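Local coordinates for putative branched-chain amino acid ABC transporter, periplasmic branched-chain amino acid-binding protein (Pseudomonas protegens Pf-5, PDB 4RU0) that probably binds branched-chain amino acids or related solutes in the periplasm and hands them to an ABC transporter for uptake, at residues 181-187 with 235-241; 210-214 with 229-233; 33-39 with 104-110. All coordinates share one frame; numbering follows the deposited sequence.

The first strand is 34-40. The chain returns at 104-110, where contact 3 closes the first long loop, through strand 76-82 and helix 87-97. This contact belongs to the lobe with the two-stranded parallel sheet. Contact 1 closes a later, separate loop by pairing strand 182-188 with strand 237-241 in the mixed sheet. Contact 2 is nested inside that loop: strand 210-216 flanks strand 182-188, and helix 224-233 packs on strand 210-216 before the chain enters strand 237-241. Contacts 1 and 2 touch, for T185 lies beside both I212 and I214. Contact 3 is about 40 Å from contact 1, centre to centre, across the chain's centre.

Contact 1. Residues 181-187 with 235-241; sequences KKIATLY and PDWVFLR
K182 to Y187 and W237 to R241 run side by side as neighbouring parallel strands in the mixed sheet of a periplasmic binding protein lobe. Strand 210-216 pairs with the other edge of 182-188. The backbone ladder includes F239 N to A184 O at 2.7 Å. Side chains alternate between the two faces. On one, L186 and L240 lie alongside each other and point the same way, with L186 CD2 3.7 Å from L240 CD1. A184 CB meets P235 CG, 3.9 Å away. On the other face, T185 and F239 also run side by side. R241 CD sits over one face of the F239 ring, offset toward its rim. R241 makes a salt bridge with D267 and bonds the backbone O of Y192, a residue lining the pocket of the bound 3,6,9,12,15-pentaoxaheptadecane. At the start of the ladder, D236 crosses K181 at about a right angle. The K181 amine pairs instead with E172. D236 CG stands beside its own backbone N (chi1 -56°), which carries OD1 to K182 N at 2.7 Å in a nearly straight bond of 175°. With D236 replaced by alanine, K182 N would probably lose its acceptor. The D236 backbone N bonds K182 O at 2.9 Å.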
loop_
_atom_site.group_PDB
_atom_site.type_symbol
_atom_site.label_atom_id
_atom_site.label_comp_id
_atom_site.label_asym_id
_atom_site.label_seq_id
_atom_site.Cartn_x
_atom_site.Cartn_y
_atom_site.Cartn_z
ATOM N N LYS A 181 -8.781 -27.744 4.073
ATOM C CA LYS A 181 -9.563 -26.545 3.812
ATOM C C LYS A 181 -9.440 -26.127 2.356
ATOM O O LYS A 181 -8.464 -26.462 1.686
ATOM C CB LYS A 181 -9.114 -25.405 4.726
ATOM C CG LYS A 181 -9.420 -25.643 6.188
ATOM C CD LYS A 181 -10.914 -25.637 6.441
ATOM C CE LYS A 181 -11.267 -26.382 7.728
ATOM N NZ LYS A 181 -10.639 -25.775 8.928
ATOM N N LYS A 182 -10.438 -25.400 1.866
ATOM C CA LYS A 182 -10.376 -24.844 0.521
ATOM C C LYS A 182 -10.316 -23.329 0.587
ATOM O O LYS A 182 -11.105 -22.692 1.294
ATOM C CB LYS A 182 -11.580 -25.275 -0.319
ATOM C CG LYS A 182 -11.633 -26.754 -0.654
ATOM C CD LYS A 182 -12.827 -27.044 -1.540
ATOM C CE LYS A 182 -13.149 -28.525 -1.584
ATOM N NZ LYS A 182 -14.382 -28.771 -2.392
ATOM N N ILE A 183 -9.373 -22.757 -0.149
ATOM C CA ILE A 183 -9.253 -21.319 -0.239
ATOM C C ILE A 183 -9.259 -20.920 -1.704
ATOM O O ILE A 183 -8.358 -21.286 -2.454
ATOM C CB ILE A 183 -7.972 -20.816 0.445
ATOM C CG1 ILE A 183 -7.982 -21.203 1.922
ATOM C CG2 ILE A 183 -7.827 -19.298 0.275
ATOM C CD1 ILE A 183 -6.741 -20.788 2.671
ATOM N N ALA A 184 -10.291 -20.188 -2.114
ATOM C CA ALA A 184 -10.405 -19.762 -3.503
ATOM C C ALA A 184 -9.943 -18.318 -3.657
ATOM O O ALA A 184 -10.346 -17.440 -2.893
ATOM C CB ALA A 184 -11.841 -19.925 -4.003
ATOM N N THR A 185 -9.096 -18.080 -4.651
ATOM C CA THR A 185 -8.678 -16.728 -4.964
ATOM C C THR A 185 -9.356 -16.283 -6.254
ATOM O O THR A 185 -9.134 -16.862 -7.327
ATOM C CB THR A 185 -7.139 -16.610 -5.094
ATOM O OG1 THR A 185 -6.529 -16.924 -3.839
ATOM C CG2 THR A 185 -6.740 -15.196 -5.493
ATOM N N LEU A 186 -10.210 -15.273 -6.126
ATOM C CA LEU A 186 -10.887 -14.660 -7.259
ATOM C C LEU A 186 -10.143 -13.389 -7.662
ATOM O O LEU A 186 -10.215 -12.377 -6.960
ATOM C CB LEU A 186 -12.337 -14.340 -6.902
ATOM C CG LEU A 186 -13.230 -13.888 -8.062
ATOM C CD1 LEU A 186 -13.350 -15.007 -9.073
ATOM C CD2 LEU A 186 -14.598 -13.480 -7.555
ATOM N N TYR A 187 -9.414 -13.437 -8.775
ATOM C CA TYR A 187 -8.513 -12.331 -9.104
ATOM C C TYR A 187 -8.773 -11.712 -10.471
ATOM O O TYR A 187 -9.030 -12.413 -11.458
ATOM C CB TYR A 187 -7.048 -12.787 -9.028
ATOM C CG TYR A 187 -6.639 -13.814 -10.065
ATOM C CD1 TYR A 187 -6.125 -13.420 -11.299
ATOM C CD2 TYR A 187 -6.766 -15.176 -9.812
ATOM C CE1 TYR A 187 -5.757 -14.353 -12.252
ATOM C CE2 TYR A 187 -6.395 -16.122 -10.763
ATOM C CZ TYR A 187 -5.893 -15.702 -11.979
ATOM O OH TYR A 187 -5.519 -16.626 -12.926
ATOM N N PRO A 235 -15.814 -23.341 -1.128
ATOM C CA PRO A 235 -14.576 -23.146 -0.367
ATOM C C PRO A 235 -14.864 -22.508 0.986
ATOM O O PRO A 235 -15.911 -21.880 1.154
ATOM C CB PRO A 235 -13.763 -22.203 -1.254
ATOM C CG PRO A 235 -14.803 -21.388 -1.946
ATOM C CD PRO A 235 -15.936 -22.362 -2.225
ATOM N N ASP A 236 -13.945 -22.680 1.934
ATOM C CA ASP A 236 -14.101 -22.129 3.276
ATOM C C ASP A 236 -13.880 -20.626 3.272
ATOM O O ASP A 236 -14.480 -19.907 4.061
ATOM C CB ASP A 236 -13.127 -22.801 4.250
ATOM C CG ASP A 236 -13.289 -24.316 4.280
ATOM O OD1 ASP A 236 -12.575 -25.015 3.524
ATOM O OD2 ASP A 236 -14.134 -24.809 5.055
ATOM N N TRP A 237 -13.021 -20.153 2.374
ATOM C CA TRP A 237 -12.727 -18.723 2.265
ATOM C C TRP A 237 -12.545 -18.284 0.815
ATOM O O TRP A 237 -12.083 -19.059 -0.025
ATOM C CB TRP A 237 -11.469 -18.371 3.064
ATOM C CG TRP A 237 -11.614 -18.620 4.529
ATOM C CD1 TRP A 237 -11.319 -19.775 5.193
ATOM C CD2 TRP A 237 -12.094 -17.700 5.515
ATOM N NE1 TRP A 237 -11.588 -19.634 6.533
ATOM C CE2 TRP A 237 -12.066 -18.371 6.759
ATOM C CE3 TRP A 237 -12.549 -16.376 5.471
ATOM C CZ2 TRP A 237 -12.469 -17.760 7.951
ATOM C CZ3 TRP A 237 -12.955 -15.768 6.660
ATOM C CH2 TRP A 237 -12.910 -16.462 7.881
ATOM N N VAL A 238 -12.913 -17.039 0.527
ATOM C CA VAL A 238 -12.570 -16.433 -0.752
ATOM C C VAL A 238 -11.646 -15.233 -0.552
ATOM O O VAL A 238 -11.973 -14.281 0.164
ATOM C CB VAL A 238 -13.819 -15.984 -1.538
ATOM C CG1 VAL A 238 -13.408 -15.183 -2.775
ATOM C CG2 VAL A 238 -14.651 -17.195 -1.946
ATOM N N PHE A 239 -10.473 -15.317 -1.166
ATOM C CA PHE A 239 -9.516 -14.225 -1.223
ATOM C C PHE A 239 -9.876 -13.377 -2.447
ATOM O O PHE A 239 -9.636 -13.785 -3.583
ATOM C CB PHE A 239 -8.091 -14.780 -1.316
ATOM C CG PHE A 239 -7.001 -13.752 -1.124
ATOM C CD1 PHE A 239 -7.284 -12.480 -0.639
ATOM C CD2 PHE A 239 -5.686 -14.068 -1.431
ATOM C CE1 PHE A 239 -6.268 -11.539 -0.467
ATOM C CE2 PHE A 239 -4.669 -13.136 -1.258
ATOM C CZ PHE A 239 -4.964 -11.865 -0.773
ATOM N N LEU A 240 -10.470 -12.211 -2.218
ATOM C CA LEU A 240 -10.994 -11.411 -3.315
ATOM C C LEU A 240 -9.974 -10.396 -3.807
ATOM O O LEU A 240 -9.738 -9.377 -3.159
ATOM C CB LEU A 240 -12.275 -10.694 -2.893
ATOM C CG LEU A 240 -12.974 -9.946 -4.022
ATOM C CD1 LEU A 240 -13.409 -10.925 -5.096
ATOM C CD2 LEU A 240 -14.155 -9.134 -3.506
ATOM N N ARG A 241 -9.441 -10.625 -4.991
ATOM C CA ARG A 241 -8.390 -9.786 -5.525
ATOM C C ARG A 241 -8.870 -9.240 -6.843
ATOM O O ARG A 241 -8.294 -9.424 -7.871
ATOM C CB ARG A 241 -7.107 -10.581 -5.692
ATOM C CG ARG A 241 -6.627 -11.245 -4.420
ATOM C CD ARG A 241 -5.150 -11.565 -4.451
ATOM N NE ARG A 241 -4.414 -10.335 -4.426
ATOM C CZ ARG A 241 -3.633 -9.896 -5.392
ATOM N NH1 ARG A 241 -3.052 -8.730 -5.261
ATOM N NH2 ARG A 241 -3.429 -10.611 -6.461
#

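Contact 2. Residues 210-214 with 229-233; sequences ENIQI and QIRQQ
This is a helix-on-sheet contact at the edge of the alpha/beta lobe, where I212 and I214 of strand 210-216 meet the end of helix 224-233. The helix belongs to the beta-alpha-beta crossover between parallel strands 210-216 and 237-241, with 182-188 lying between them. Strand and helix segments run nearly antiparallel, 163° apart. Strand 210-216 is outermost, and its neighbour in the sheet is strand 182-188. The apolar part is small. I214 CD1 reaches I230 CG1 at 3.7 Å, and I230 also leans on P235. Two glutamine amides meet I212 and the rest of I214; N211 and Q213 turn to helix 197-207 instead. Q233 comes from the opposite direction to I212, and its OE1 lies 3.6 Å from I212 CG2. Q229 faces I214 in the same way, with NE2 3.6 Å from I214 CG1. With chi1 at 175° and an extended chain, Q229 holds its amide out against I214. A bond from Q229 NE2 to Q233 OE1 links the two amides along the helix. The oxygen lies in the Q229 amide plane, but the donor sits above the Q233 carbonyl plane. One water bridges the contact, donating to Q213 O at 3.0 Å and accepting from Q229 NE2 at 2.8 Å.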
loop_
_atom_site.group_PDB
_atom_site.type_symbol
_atom_site.label_atom_id
_atom_site.label_comp_id
_atom_site.label_asym_id
_atom_site.label_seq_id
_atom_site.Cartn_x
_atom_site.Cartn_y
_atom_site.Cartn_z
ATOM N N GLU A 210 -6.433 -26.645 -0.187
ATOM C CA GLU A 210 -6.684 -26.655 -1.618
ATOM C C GLU A 210 -6.601 -25.231 -2.168
ATOM O O GLU A 210 -7.325 -24.339 -1.736
ATOM C CB GLU A 210 -8.044 -27.283 -1.921
ATOM C CG GLU A 210 -8.245 -27.634 -3.381
ATOM C CD GLU A 210 -9.547 -28.372 -3.630
ATOM O OE1 GLU A 210 -9.968 -29.162 -2.752
ATOM O OE2 GLU A 210 -10.148 -28.168 -4.705
ATOM N N ASN A 211 -5.697 -25.027 -3.115
ATOM C CA ASN A 211 -5.455 -23.714 -3.710
ATOM C C ASN A 211 -6.243 -23.525 -5.006
ATOM O O ASN A 211 -5.822 -23.964 -6.069
ATOM C CB ASN A 211 -3.956 -23.539 -3.965
ATOM C CG ASN A 211 -3.622 -22.239 -4.668
ATOM O OD1 ASN A 211 -4.363 -21.253 -4.583
ATOM N ND2 ASN A 211 -2.492 -22.227 -5.363
ATOM N N ILE A 212 -7.398 -22.880 -4.906
ATOM C CA ILE A 212 -8.261 -22.674 -6.063
ATOM C C ILE A 212 -8.043 -21.275 -6.639
ATOM O O ILE A 212 -8.257 -20.275 -5.958
ATOM C CB ILE A 212 -9.752 -22.861 -5.692
ATOM C CG1 ILE A 212 -9.988 -24.258 -5.109
ATOM C CG2 ILE A 212 -10.651 -22.625 -6.901
ATOM C CD1 ILE A 212 -11.401 -24.477 -4.612
ATOM N N GLN A 213 -7.617 -21.215 -7.896
ATOM C CA GLN A 213 -7.324 -19.948 -8.563
ATOM C C GLN A 213 -8.335 -19.643 -9.670
ATOM O O GLN A 213 -8.434 -20.376 -10.652
ATOM C CB GLN A 213 -5.902 -19.972 -9.137
ATOM C CG GLN A 213 -4.798 -19.984 -8.078
ATOM C CD GLN A 213 -4.763 -18.708 -7.241
ATOM O OE1 GLN A 213 -5.297 -17.672 -7.636
ATOM N NE2 GLN A 213 -4.130 -18.785 -6.078
ATOM N N ILE A 214 -9.086 -18.559 -9.512
ATOM C CA ILE A 214 -10.168 -18.250 -10.450
ATOM C C ILE A 214 -10.034 -16.846 -11.046
ATOM O O ILE A 214 -10.257 -15.849 -10.358
ATOM C CB ILE A 214 -11.544 -18.371 -9.770
ATOM C CG1 ILE A 214 -11.714 -19.756 -9.134
ATOM C CG2 ILE A 214 -12.642 -18.109 -10.763
ATOM C CD1 ILE A 214 -12.927 -19.862 -8.222
ATOM N N GLN A 229 -18.933 -21.670 -9.966
ATOM C CA GLN A 229 -17.863 -22.571 -9.586
ATOM C C GLN A 229 -17.665 -22.569 -8.068
ATOM O O GLN A 229 -17.512 -23.623 -7.449
ATOM C CB GLN A 229 -16.566 -22.185 -10.282
ATOM C CG GLN A 229 -15.371 -23.008 -9.839
ATOM C CD GLN A 229 -14.110 -22.639 -10.592
ATOM O OE1 GLN A 229 -14.170 -21.998 -11.640
ATOM N NE2 GLN A 229 -12.958 -23.028 -10.054
ATOM N N ILE A 230 -17.684 -21.378 -7.479
ATOM C CA ILE A 230 -17.469 -21.221 -6.048
ATOM C C ILE A 230 -18.593 -21.865 -5.241
ATOM O O ILE A 230 -18.337 -22.480 -4.205
ATOM C CB ILE A 230 -17.326 -19.728 -5.681
ATOM C CG1 ILE A 230 -15.951 -19.219 -6.125
ATOM C CG2 ILE A 230 -17.519 -19.503 -4.189
ATOM C CD1 ILE A 230 -15.827 -17.706 -6.153
ATOM N N ARG A 231 -19.833 -21.756 -5.714
ATOM C CA ARG A 231 -20.929 -22.424 -5.017
ATOM C C ARG A 231 -20.789 -23.947 -5.119
ATOM O O ARG A 231 -21.060 -24.656 -4.147
ATOM C CB ARG A 231 -22.290 -21.976 -5.552
ATOM C CG ARG A 231 -23.456 -22.451 -4.681
ATOM C CD ARG A 231 -24.795 -22.004 -5.245
ATOM N NE ARG A 231 -25.935 -22.636 -4.584
ATOM C CZ ARG A 231 -26.551 -22.147 -3.511
ATOM N NH1 ARG A 231 -26.130 -21.016 -2.959
ATOM N NH2 ARG A 231 -27.590 -22.787 -2.985
ATOM N N GLN A 232 -20.367 -24.445 -6.285
ATOM C CA GLN A 232 -20.123 -25.879 -6.468
ATOM C C GLN A 232 -19.029 -26.393 -5.532
ATOM O O GLN A 232 -19.191 -27.413 -4.869
ATOM C CB GLN A 232 -19.730 -26.189 -7.916
ATOM C CG GLN A 232 -20.878 -26.226 -8.913
ATOM C CD GLN A 232 -20.387 -26.178 -10.353
ATOM O OE1 GLN A 232 -19.253 -25.777 -10.619
ATOM N NE2 GLN A 232 -21.236 -26.586 -11.287
ATOM N N GLN A 233 -17.906 -25.690 -5.486
ATOM C CA GLN A 233 -16.777 -26.162 -4.704
ATOM C C GLN A 233 -16.923 -25.825 -3.218
ATOM O O GLN A 233 -16.281 -26.453 -2.383
ATOM C CB GLN A 233 -15.477 -25.587 -5.269
ATOM C CG GLN A 233 -15.046 -26.237 -6.578
ATOM C CD GLN A 233 -13.835 -25.563 -7.198
ATOM O OE1 GLN A 233 -13.822 -24.349 -7.386
ATOM N NE2 GLN A 233 -12.811 -26.348 -7.518
HETATM O O HOH W 1 -13.014 -28.439 -4.913
HETATM O O HOH W 2 -10.311 -22.672 -10.989
#

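Contact 3. Residues 33-39 with 104-110; sequences QQFFPLA and APVAVYQ
F35, P37 and A39 of the first strand pack against the irregular segment 104-110, within the alpha/beta lobe that carries the N terminus in this periplasmic binding protein fold. The segment lies in the loop between helices 87-97 and 114-126, while strand 76-82 pairs with strand 34-40. The direct backbone link is one hydrogen bond, F35 N to P105 O, 3.2 Å long and bent to 137°.

Apolar contacts carry most of the interface. V106 CG2 comes to the edge of the F35 ring, near its plane, 3.5 Å from F35 CD2. The two side chains run alongside each other, pointing the same way. F35 CG is anti to the backbone N (chi1 -177°), which turns the ring back over P37 N, so that this nitrogen lies above the ring centre. F97 meets the same ring edge-to-face. Farther along, P37 and Y109 cross at a slant, and P37 CG is 3.6 Å from Y109 CD1. The tyrosine ring continues past P37 to A39, whose CB is 3.7 Å from Y109 OH. Y94 packs edge-to-face against Y109.

At the far end Q110 takes part through its amide and backbone. Its amide plane is turned 59° from the F36 ring, and the oxygen OE1 lies 3.4 Å from the ring carbon F36 CE2. Two waters link the two segments. One takes a hydrogen bond from A39 N at 2.9 Å and lies close to P37 O and Q110 O. The other takes a bond from Q110 N, lies close to Q110 OE1 and is 2.7 Å from P37 O.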
loop_
_atom_site.group_PDB
_atom_site.type_symbol
_atom_site.label_atom_id
_atom_site.label_comp_id
_atom_site.label_asym_id
_atom_site.label_seq_id
_atom_site.Cartn_x
_atom_site.Cartn_y
_atom_site.Cartn_z
ATOM N N GLN A 33 14.501 24.847 1.900
ATOM C CA GLN A 33 13.424 23.920 2.205
ATOM C C GLN A 33 13.661 22.555 1.552
ATOM O O GLN A 33 14.445 22.438 0.616
ATOM C CB GLN A 33 12.090 24.512 1.747
ATOM C CG GLN A 33 11.836 25.924 2.266
ATOM C CD GLN A 33 10.713 26.630 1.527
ATOM O OE1 GLN A 33 10.571 26.493 0.312
ATOM N NE2 GLN A 33 9.911 27.394 2.259
ATOM N N GLN A 34 12.998 21.524 2.074
ATOM C CA GLN A 34 13.048 20.182 1.492
ATOM C C GLN A 34 11.844 19.968 0.585
ATOM O O GLN A 34 10.701 20.104 1.025
ATOM C CB GLN A 34 13.083 19.112 2.584
ATOM C CG GLN A 34 12.929 17.686 2.065
ATOM C CD GLN A 34 14.204 17.141 1.456
ATOM O OE1 GLN A 34 15.181 16.877 2.162
ATOM N NE2 GLN A 34 14.207 16.973 0.136
ATOM N N PHE A 35 12.096 19.641 -0.679
ATOM C CA PHE A 35 11.009 19.505 -1.643
ATOM C C PHE A 35 10.301 18.158 -1.536
ATOM O O PHE A 35 10.932 17.105 -1.460
ATOM C CB PHE A 35 11.520 19.706 -3.071
ATOM C CG PHE A 35 10.437 19.640 -4.109
ATOM C CD1 PHE A 35 9.225 20.285 -3.905
ATOM C CD2 PHE A 35 10.630 18.946 -5.289
ATOM C CE1 PHE A 35 8.224 20.228 -4.857
ATOM C CE2 PHE A 35 9.636 18.890 -6.247
ATOM C CZ PHE A 35 8.431 19.532 -6.030
ATOM N N PHE A 36 8.975 18.213 -1.540
ATOM C CA PHE A 36 8.145 17.023 -1.459
ATOM C C PHE A 36 7.221 16.974 -2.666
ATOM O O PHE A 36 6.127 17.533 -2.630
ATOM C CB PHE A 36 7.333 17.026 -0.165
ATOM C CG PHE A 36 6.953 15.660 0.321
ATOM C CD1 PHE A 36 7.625 15.084 1.390
ATOM C CD2 PHE A 36 5.922 14.954 -0.282
ATOM C CE1 PHE A 36 7.276 13.830 1.850
ATOM C CE2 PHE A 36 5.567 13.694 0.168
ATOM C CZ PHE A 36 6.245 13.130 1.236
ATOM N N PRO A 37 7.666 16.316 -3.748
ATOM C CA PRO A 37 6.871 16.258 -4.976
ATOM C C PRO A 37 5.559 15.503 -4.761
ATOM O O PRO A 37 5.541 14.469 -4.087
ATOM C CB PRO A 37 7.789 15.516 -5.952
ATOM C CG PRO A 37 8.702 14.721 -5.087
ATOM C CD PRO A 37 8.915 15.544 -3.857
ATOM N N LEU A 38 4.472 16.034 -5.314
ATOM C CA LEU A 38 3.167 15.397 -5.185
ATOM C C LEU A 38 2.554 15.109 -6.552
ATOM O O LEU A 38 2.090 16.016 -7.240
ATOM C CB LEU A 38 2.222 16.267 -4.354
ATOM C CG LEU A 38 2.614 16.427 -2.884
ATOM C CD1 LEU A 38 1.583 17.254 -2.135
ATOM C CD2 LEU A 38 2.799 15.066 -2.221
ATOM N N ALA A 39 2.573 13.837 -6.940
ATOM C CA ALA A 39 1.975 13.404 -8.198
ATOM C C ALA A 39 0.530 12.988 -7.952
ATOM O O ALA A 39 0.267 11.919 -7.399
ATOM C CB ALA A 39 2.775 12.259 -8.811
ATOM N N ALA A 104 14.900 23.751 -4.117
ATOM C CA ALA A 104 14.691 22.667 -3.155
ATOM C C ALA A 104 14.741 21.292 -3.824
ATOM O O ALA A 104 13.983 21.030 -4.755
ATOM C CB ALA A 104 13.369 22.853 -2.438
ATOM N N PRO A 105 15.631 20.406 -3.340
ATOM C CA PRO A 105 15.887 19.089 -3.939
ATOM C C PRO A 105 14.887 17.996 -3.537
ATOM O O PRO A 105 14.170 18.131 -2.545
ATOM C CB PRO A 105 17.282 18.746 -3.417
ATOM C CG PRO A 105 17.332 19.405 -2.074
ATOM C CD PRO A 105 16.515 20.669 -2.189
ATOM N N VAL A 106 14.860 16.914 -4.312
ATOM C CA VAL A 106 13.991 15.770 -4.042
ATOM C C VAL A 106 14.741 14.711 -3.242
ATOM O O VAL A 106 15.875 14.372 -3.569
ATOM C CB VAL A 106 13.462 15.138 -5.357
ATOM C CG1 VAL A 106 12.730 13.821 -5.084
ATOM C CG2 VAL A 106 12.565 16.117 -6.101
ATOM N N ALA A 107 14.114 14.196 -2.192
ATOM C CA ALA A 107 14.709 13.113 -1.422
ATOM C C ALA A 107 14.100 11.769 -1.815
ATOM O O ALA A 107 14.812 10.790 -2.019
ATOM C CB ALA A 107 14.532 13.359 0.065
ATOM N N VAL A 108 12.773 11.740 -1.915
ATOM C CA VAL A 108 12.034 10.538 -2.274
ATOM C C VAL A 108 10.895 10.907 -3.212
ATOM O O VAL A 108 10.405 12.039 -3.189
ATOM C CB VAL A 108 11.456 9.819 -1.036
ATOM C CG1 VAL A 108 12.568 9.173 -0.216
ATOM C CG2 VAL A 108 10.666 10.794 -0.194
ATOM N N TYR A 109 10.482 9.957 -4.046
ATOM C CA TYR A 109 9.421 10.219 -5.005
ATOM C C TYR A 109 8.318 9.154 -4.974
ATOM O O TYR A 109 8.590 7.951 -5.025
ATOM C CB TYR A 109 10.000 10.330 -6.416
ATOM C CG TYR A 109 8.993 10.837 -7.419
ATOM C CD1 TYR A 109 8.821 12.199 -7.626
ATOM C CD2 TYR A 109 8.197 9.956 -8.145
ATOM C CE1 TYR A 109 7.889 12.672 -8.533
ATOM C CE2 TYR A 109 7.264 10.420 -9.054
ATOM C CZ TYR A 109 7.115 11.777 -9.245
ATOM O OH TYR A 109 6.189 12.247 -10.148
ATOM N N GLN A 110 7.072 9.614 -4.902
ATOM C CA GLN A 110 5.905 8.727 -4.873
ATOM C C GLN A 110 4.993 8.996 -6.060
ATOM O O GLN A 110 4.222 9.952 -6.047
ATOM C CB GLN A 110 5.125 8.901 -3.571
ATOM C CG GLN A 110 5.887 8.480 -2.334
ATOM C CD GLN A 110 5.627 9.389 -1.146
ATOM O OE1 GLN A 110 5.616 10.613 -1.279
ATOM N NE2 GLN A 110 5.416 8.794 0.022
HETATM O O HOH W 3 3.866 12.303 -4.896
HETATM O O HOH W 4 6.722 12.075 -3.444
#